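Local coordinates for protein transcriptional regulator, MarR family (Silicibacter pomeroyi DSS-3, PDB 3CDH) that probably binds DNA as a dimeric winged helix-turn-helix transcription factor of the MarR family and regulates gene expression, at residues L49-D54 with A64-M69. Numbering follows the deposited sequence.
Sequences LACLVD and AKLSLM
Cys51 packs on Leu66 and only loosely approaches Ser67 where helix 43-54 passes the last turn of helix 60-67, inside the winged helix-turn-helix domain of this MarR-family regulator. Helix 60-67 leads through a tight turn into helix 71-84, which by its place in the fold is probably the recognition helix, and the contact is where the first of these two helices leans on helix 43-54. The tight part is small and centres on one sulfur. Cys51 SG lies 3.7 Å from Leu66 CB and 4.0 Å from Leu66 CD1, so it rests on the root and one methyl of the leucine, an apolar touch. With its first torsion at -63°, the thiol swings beside its own backbone N, opposite the carbonyl carbon, and reaches across a backbone separation of 7.4 Å between Cys51 CA and Leu66 CA. Met58, from the short strand 58-59, packs on both Cys51 and Leu66 and joins the same apolar patch.

The other sides of this touch are more open. Leu66 is partly exposed, packs on Tyr19 of the second subunit and gives its carbonyl O to a bound glycerol, probably from the crystallisation liquor, which also comes within about 4 Å of the Cys51 side chain. Beyond Leu66 the helix closes in a Schellman motif: Leu68 takes positive phi (60°), the backbone N of Met69 (selenomethionine) bonds back to Ala64 O at 3.0 Å, and a weak second bond runs from Leu68 N to Lys65 O at 3.3 Å. On the Ser67 side the fit is looser: Arg47 NH1 hydrogen-bonds to Ser67 O, and the serine hydroxyl, already engaged by Leu63 O, leaves its OG a loose 4.2 Å from Cys51 SG.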
loop_
_atom_site.group_PDB
_atom_site.type_symbol
_atom_site.label_atom_id
_atom_site.label_comp_id
_atom_site.label_asym_id
_atom_site.label_seq_id
_atom_site.Cartn_x
_atom_site.Cartn_y
_atom_site.Cartn_z
ATOM N N LEU B 49 -0.164 -13.309 11.722
ATOM C CA LEU B 49 0.920 -13.813 12.562
ATOM C C LEU B 49 1.764 -12.694 13.141
ATOM O O LEU B 49 2.082 -12.697 14.343
ATOM C CB LEU B 49 1.804 -14.794 11.808
ATOM C CG LEU B 49 1.129 -16.083 11.348
ATOM C CD1 LEU B 49 2.112 -16.809 10.486
ATOM C CD2 LEU B 49 0.683 -16.968 12.510
ATOM N N ALA B 50 2.118 -11.724 12.307
ATOM C CA ALA B 50 2.875 -10.585 12.806
ATOM C C ALA B 50 2.116 -9.863 13.946
ATOM O O ALA B 50 2.716 -9.520 14.985
ATOM C CB ALA B 50 3.238 -9.658 11.683
ATOM N N CYS B 51 0.804 -9.678 13.791
ATOM C CA CYS B 51 0.030 -9.012 14.856
ATOM C C CYS B 51 -0.097 -9.806 16.120
ATOM O O CYS B 51 -0.289 -9.222 17.171
ATOM C CB CYS B 51 -1.390 -8.703 14.429
ATOM S SG CYS B 51 -1.463 -7.603 13.099
ATOM N N LEU B 52 -0.056 -11.131 16.024
ATOM C CA LEU B 52 -0.339 -11.943 17.203
ATOM C C LEU B 52 0.901 -12.387 17.954
ATOM O O LEU B 52 0.784 -12.936 19.033
ATOM C CB LEU B 52 -1.235 -13.136 16.872
ATOM C CG LEU B 52 -2.662 -12.839 16.423
ATOM C CD1 LEU B 52 -3.308 -14.130 16.093
ATOM C CD2 LEU B 52 -3.460 -12.145 17.488
ATOM N N VAL B 53 2.079 -12.151 17.387
ATOM C CA VAL B 53 3.311 -12.577 18.026
ATOM C C VAL B 53 3.507 -11.959 19.423
ATOM O O VAL B 53 3.774 -12.705 20.354
ATOM C CB VAL B 53 4.528 -12.394 17.102
ATOM C CG1 VAL B 53 5.050 -10.977 17.147
ATOM C CG2 VAL B 53 5.614 -13.384 17.457
ATOM N N ASP B 54 3.343 -10.638 19.588
ATOM C CA ASP B 54 3.449 -10.035 20.935
ATOM C C ASP B 54 2.195 -10.212 21.739
ATOM O O ASP B 54 2.270 -10.616 22.882
ATOM C CB ASP B 54 3.704 -8.536 20.951
ATOM C CG ASP B 54 4.605 -8.091 19.874
ATOM O OD1 ASP B 54 5.837 -7.962 20.116
ATOM O OD2 ASP B 54 4.057 -7.866 18.781
ATOM N N ALA B 64 -8.175 -6.883 11.641
ATOM C CA ALA B 64 -8.506 -6.322 10.341
ATOM C C ALA B 64 -7.880 -4.929 10.126
ATOM O O ALA B 64 -7.182 -4.694 9.142
ATOM C CB ALA B 64 -9.988 -6.311 10.120
ATOM N N LYS B 65 -8.085 -4.020 11.063
ATOM C CA LYS B 65 -7.492 -2.716 10.936
ATOM C C LYS B 65 -5.966 -2.752 10.850
ATOM O O LYS B 65 -5.388 -2.043 10.028
ATOM C CB LYS B 65 -7.986 -1.785 12.045
ATOM C CG LYS B 65 -9.485 -1.513 11.920
ATOM C CD LYS B 65 -10.010 -0.652 13.075
ATOM C CE LYS B 65 -11.517 -0.927 13.353
ATOM N NZ LYS B 65 -12.254 0.259 13.943
ATOM N N LEU B 66 -5.306 -3.573 11.659
ATOM C CA LEU B 66 -3.844 -3.657 11.572
ATOM C C LEU B 66 -3.400 -4.254 10.277
ATOM O O LEU B 66 -2.369 -3.869 9.749
ATOM C CB LEU B 66 -3.231 -4.417 12.736
ATOM C CG LEU B 66 -3.373 -3.668 14.066
ATOM C CD1 LEU B 66 -2.884 -4.522 15.213
ATOM C CD2 LEU B 66 -2.650 -2.316 14.054
ATOM N N SER B 67 -4.183 -5.174 9.729
ATOM C CA SER B 67 -3.768 -5.837 8.491
ATOM C C SER B 67 -4.200 -5.138 7.232
ATOM O O SER B 67 -3.867 -5.586 6.140
ATOM C CB SER B 67 -4.268 -7.257 8.464
ATOM O OG SER B 67 -3.701 -7.948 9.539
ATOM N N LEU B 68 -4.932 -4.046 7.405
ATOM C CA LEU B 68 -5.489 -3.269 6.312
ATOM C C LEU B 68 -6.427 -4.100 5.473
ATOM O O LEU B 68 -6.238 -4.204 4.270
ATOM C CB LEU B 68 -4.376 -2.674 5.437
ATOM C CG LEU B 68 -3.126 -2.154 6.156
ATOM C CD1 LEU B 68 -2.115 -1.661 5.156
ATOM C CD2 LEU B 68 -3.456 -1.074 7.184
HETATM N N MSE B 69 -7.423 -4.719 6.104
HETATM C CA MSE B 69 -8.407 -5.514 5.365
HETATM C C MSE B 69 -9.786 -5.197 5.797
HETATM O O MSE B 69 -10.016 -4.785 6.924
HETATM C CB MSE B 69 -8.312 -6.998 5.652
HETATM C CG MSE B 69 -6.987 -7.542 5.948
HETATM SE SE MSE B 69 -6.797 -8.936 4.665
HETATM C CE MSE B 69 -5.756 -7.868 3.331
#